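HTH-type transcriptional activator AmpR (Citrobacter freundii, PDB 3KOS) regulates transcription of the AmpC beta-lactamase gene as a LysR-family DNA-binding activator, here represented by its effector-binding domain. Local coordinates at residues P85-P89 / T90-Q94; T141-E144 / A145-A148. All blocks are in the same frame, centred on the assembly; numbering follows the deposited sequence.

How the contacts relate
Both contacts are local, and both show how a short helix is secured at an end: contact 1 (85-89 with 90-94) at the start of helix 89-92, contact 2 (141-144 with 145-148) along the last turns of helix 139-147. They belong to the effector-binding domain of this LysR-type regulator, with centres about 12 Å apart, and they touch. Ser-88 CB packs 3.7 Å from Ala-146 O. Leu-86 CD1 lies 4.1 Å from Leu-143 CD1. No bound effector defines a pocket here. The second subunit does not touch contact 1, whereas it packs against contact 2.

Contact 1 of 2, residues P85-P89 / T90-Q94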
loop_
_atom_site.group_PDB
_atom_site.type_symbol
_atom_site.label_atom_id
_atom_site.label_comp_id
_atom_site.label_asym_id
_atom_site.label_seq_id
_atom_site.Cartn_x
_atom_site.Cartn_y
_atom_site.Cartn_z
ATOM N N PRO A 85 -9.958 -14.090 8.167
ATOM C CA PRO A 85 -10.768 -12.882 8.008
ATOM C C PRO A 85 -10.414 -11.832 9.053
ATOM O O PRO A 85 -10.094 -12.177 10.188
ATOM C CB PRO A 85 -12.192 -13.389 8.223
ATOM C CG PRO A 85 -12.149 -14.797 7.707
ATOM C CD PRO A 85 -10.781 -15.319 8.116
ATOM N N LEU A 86 -10.461 -10.569 8.646
ATOM C CA LEU A 86 -10.142 -9.449 9.523
ATOM C C LEU A 86 -11.104 -8.329 9.202
ATOM O O LEU A 86 -11.312 -8.020 8.036
ATOM C CB LEU A 86 -8.715 -8.961 9.257
ATOM C CG LEU A 86 -7.591 -9.936 9.602
ATOM C CD1 LEU A 86 -6.286 -9.461 8.977
ATOM C CD2 LEU A 86 -7.447 -10.082 11.117
ATOM N N CYS A 87 -11.689 -7.706 10.227
ATOM C CA CYS A 87 -12.672 -6.666 9.975
ATOM C C CYS A 87 -12.736 -5.669 11.132
ATOM O O CYS A 87 -12.120 -5.876 12.181
ATOM C CB CYS A 87 -14.054 -7.278 9.712
ATOM S SG CYS A 87 -14.705 -8.150 11.158
ATOM N N SER A 88 -13.458 -4.573 10.921
ATOM C CA SER A 88 -13.593 -3.568 11.967
ATOM C C SER A 88 -14.399 -4.149 13.116
ATOM O O SER A 88 -15.200 -5.062 12.913
ATOM C CB SER A 88 -14.285 -2.322 11.435
ATOM O OG SER A 88 -15.619 -2.606 11.044
ATOM N N PRO A 89 -14.193 -3.616 14.329
ATOM C CA PRO A 89 -14.996 -4.058 15.471
ATOM C C PRO A 89 -16.487 -3.904 15.188
ATOM O O PRO A 89 -17.290 -4.724 15.639
ATOM C CB PRO A 89 -14.548 -3.115 16.596
ATOM C CG PRO A 89 -13.154 -2.713 16.216
ATOM C CD PRO A 89 -13.196 -2.596 14.712
ATOM N N THR A 90 -16.857 -2.874 14.435
ATOM C CA THR A 90 -18.261 -2.647 14.102
ATOM C C THR A 90 -18.860 -3.746 13.212
ATOM O O THR A 90 -19.993 -4.184 13.433
ATOM C CB THR A 90 -18.487 -1.245 13.469
ATOM O OG1 THR A 90 -18.299 -0.238 14.472
ATOM C CG2 THR A 90 -19.892 -1.123 12.916
ATOM N N LEU A 91 -18.112 -4.200 12.210
ATOM C CA LEU A 91 -18.585 -5.317 11.405
ATOM C C LEU A 91 -18.561 -6.602 12.217
ATOM O O LEU A 91 -19.426 -7.463 12.054
ATOM C CB LEU A 91 -17.746 -5.492 10.133
ATOM C CG LEU A 91 -18.292 -4.782 8.899
ATOM C CD1 LEU A 91 -18.272 -3.273 9.097
ATOM C CD2 LEU A 91 -17.516 -5.162 7.655
ATOM N N ALA A 92 -17.566 -6.734 13.086
ATOM C CA ALA A 92 -17.433 -7.956 13.865
ATOM C C ALA A 92 -18.652 -8.160 14.763
ATOM O O ALA A 92 -19.026 -9.293 15.064
ATOM C CB ALA A 92 -16.169 -7.928 14.686
ATOM N N SER A 93 -19.278 -7.063 15.178
ATOM C CA SER A 93 -20.420 -7.148 16.082
ATOM C C SER A 93 -21.603 -7.842 15.411
ATOM O O SER A 93 -22.541 -8.267 16.080
ATOM C CB SER A 93 -20.825 -5.758 16.574
ATOM O OG SER A 93 -21.470 -5.023 15.547
ATOM N N GLN A 94 -21.550 -7.953 14.086
ATOM C CA GLN A 94 -22.633 -8.550 13.315
ATOM C C GLN A 94 -22.226 -9.908 12.753
ATOM O O GLN A 94 -22.922 -10.482 11.919
ATOM C CB GLN A 94 -23.040 -7.619 12.179
ATOM C CG GLN A 94 -23.540 -6.261 12.653
ATOM C CD GLN A 94 -23.462 -5.201 11.571
ATOM O OE1 GLN A 94 -24.260 -5.191 10.631
ATOM N NE2 GLN A 94 -22.496 -4.295 11.702
#
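Ser-88 meets Leu-91 through its hydroxyl, which accepts the backbone N-H of Leu-91 with Ser-88 OG 3.2 Å from Leu-91 N and an N-H...O angle of 163°. A chi1 of 64° sets Ser-88 OG between its backbone N and carbonyl carbon, turned back toward Leu-91 N. The same atom also receives the leucine side chain, with Leu-91 CD1 closing to 3.4 Å from Ser-88 OG. On this buried side the packing is close. Cys-87 lays its sulfur alongside Ala-92, with Cys-87 SG 3.8 Å from Ala-92 CB, while Leu-91 continues onto Phe-104 of a nearby loop.

Ser-88 is the N-cap of helix 89-92, the short helix reached two residues after the end of strand 73-86. It serves the helix start twice: besides the hydroxyl's capping bond, Ser-88 O accepts from Ala-92 N at 2.9 Å. Pro-89 suits the first helical position, where its ring nitrogen has no hydrogen to offer and none is required. The next turn bond is already poorer, since Ser-93 N reaches Pro-89 O only weakly.

Toward solvent the character changes from packing to polar bonding. Pro-89, Thr-90 and Ser-93 are exposed, and Thr-90 O becomes the acceptor for two side chains from the residues that follow. Ser-93 OG donates to Thr-90 O at 2.7 Å, and Gln-94 NE2 to that same Thr-90 O at 3.0 Å. The two donors arrive from opposite faces of the carbonyl plane, with the carbonyl oxygen close to the amide plane of Gln-94. This grip holds the glutamine side chain back against the turn, and the backbone O of Gln-94 in turn accepts from Lys-103 NZ.

Contact 2 of 2, residues T141-E144 / A145-A148; sequences TMLE and AAQA. Unlike the reference sequence in segment 145-148: Ala-148 (reference Gly).
With chi1 near -70° in both Glu-144 and Gln-147, each CG stands anti to its own carbonyl carbon, and the two side chains run side by side in the same direction. The glutamate chain then bends at chi2 while the glutamine stays extended beyond CG, leaving the carboxylate and amide planes almost perpendicular, 84° apart. Gln-147 NE2 lies 2.9 Å from Glu-144 OE1, a weak bond because the N-H points poorly at the oxygen. Gln-147 NE2 also bonds Leu-143 O at 3.2 Å, folding the amide back over its own helix. Leu-143 O also accepts from Gln-147 N at 2.9 Å, and the two nitrogens reach it from opposite faces of its plane.

These bonds overlie the regular i to i+4 pattern of the final turns of helix 139-147, which ends as Ala-148 N reaches Glu-144 O. The apolar side is buried: Leu-143 CD1 packs on Ala-146 CB at 4.2 Å, and Met-142, present as selenomethionine, reaches Leu-107, Phe-136 and Ala-153 on the neighbouring strands. Glu-144 instead faces the second subunit, where its OE1 comes close to Glu-144 OE1 of that chain, a pairing of like charges that may raise the pKa of one carboxylate.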
loop_
_atom_site.group_PDB
_atom_site.type_symbol
_atom_site.label_atom_id
_atom_site.label_comp_id
_atom_site.label_asym_id
_atom_site.label_seq_id
_atom_site.Cartn_x
_atom_site.Cartn_y
_atom_site.Cartn_z
ATOM N N THR A 141 -3.050 -1.709 2.015
ATOM C CA THR A 141 -4.188 -0.941 1.497
ATOM C C THR A 141 -5.505 -1.643 1.826
ATOM O O THR A 141 -6.484 -1.006 2.231
ATOM C CB THR A 141 -4.056 -0.770 -0.028
ATOM O OG1 THR A 141 -2.810 -0.116 -0.313
ATOM C CG2 THR A 141 -5.219 0.065 -0.595
HETATM N N MSE A 142 -5.535 -2.960 1.667
HETATM C CA MSE A 142 -6.749 -3.715 1.983
HETATM C C MSE A 142 -7.199 -3.482 3.433
HETATM O O MSE A 142 -8.394 -3.329 3.703
HETATM C CB MSE A 142 -6.521 -5.214 1.764
HETATM C CG MSE A 142 -7.737 -6.032 2.075
HETATM SE SE MSE A 142 -7.308 -7.959 2.135
HETATM C CE MSE A 142 -6.521 -8.190 0.355
ATOM N N LEU A 143 -6.247 -3.480 4.366
ATOM C CA LEU A 143 -6.591 -3.342 5.790
ATOM C C LEU A 143 -6.996 -1.921 6.157
ATOM O O LEU A 143 -7.718 -1.709 7.135
ATOM C CB LEU A 143 -5.458 -3.837 6.702
ATOM C CG LEU A 143 -5.586 -5.302 7.143
ATOM C CD1 LEU A 143 -6.764 -5.493 8.088
ATOM C CD2 LEU A 143 -5.705 -6.246 5.938
ATOM N N GLU A 144 -6.535 -0.943 5.385
ATOM C CA GLU A 144 -7.049 0.411 5.542
ATOM C C GLU A 144 -8.523 0.433 5.182
ATOM O O GLU A 144 -9.339 1.014 5.902
ATOM C CB GLU A 144 -6.265 1.426 4.695
ATOM C CG GLU A 144 -4.863 1.684 5.213
ATOM C CD GLU A 144 -4.867 2.224 6.641
ATOM O OE1 GLU A 144 -4.298 1.556 7.536
ATOM O OE2 GLU A 144 -5.452 3.309 6.864
ATOM N N ALA A 145 -8.869 -0.209 4.066
ATOM C CA ALA A 145 -10.271 -0.282 3.648
ATOM C C ALA A 145 -11.105 -1.044 4.677
ATOM O O ALA A 145 -12.232 -0.652 4.980
ATOM C CB ALA A 145 -10.388 -0.939 2.276
ATOM N N ALA A 146 -10.551 -2.133 5.212
ATOM C CA ALA A 146 -11.237 -2.904 6.251
ATOM C C ALA A 146 -11.456 -2.098 7.536
ATOM O O ALA A 146 -12.527 -2.177 8.149
ATOM C CB ALA A 146 -10.486 -4.209 6.552
ATOM N N GLN A 147 -10.458 -1.323 7.952
ATOM C CA GLN A 147 -10.636 -0.484 9.141
ATOM C C GLN A 147 -11.776 0.500 8.942
ATOM O O GLN A 147 -12.471 0.853 9.898
ATOM C CB GLN A 147 -9.369 0.289 9.477
ATOM C CG GLN A 147 -8.231 -0.556 10.001
ATOM C CD GLN A 147 -6.975 0.255 10.104
ATOM O OE1 GLN A 147 -6.841 1.102 10.988
ATOM N NE2 GLN A 147 -6.049 0.024 9.185
ATOM N N ALA A 148 -11.972 0.940 7.700
ATOM C CA ALA A 148 -13.030 1.899 7.370
ATOM C C ALA A 148 -14.394 1.239 7.270
ATOM O O ALA A 148 -15.402 1.910 7.029
ATOM C CB ALA A 148 -12.707 2.630 6.060
#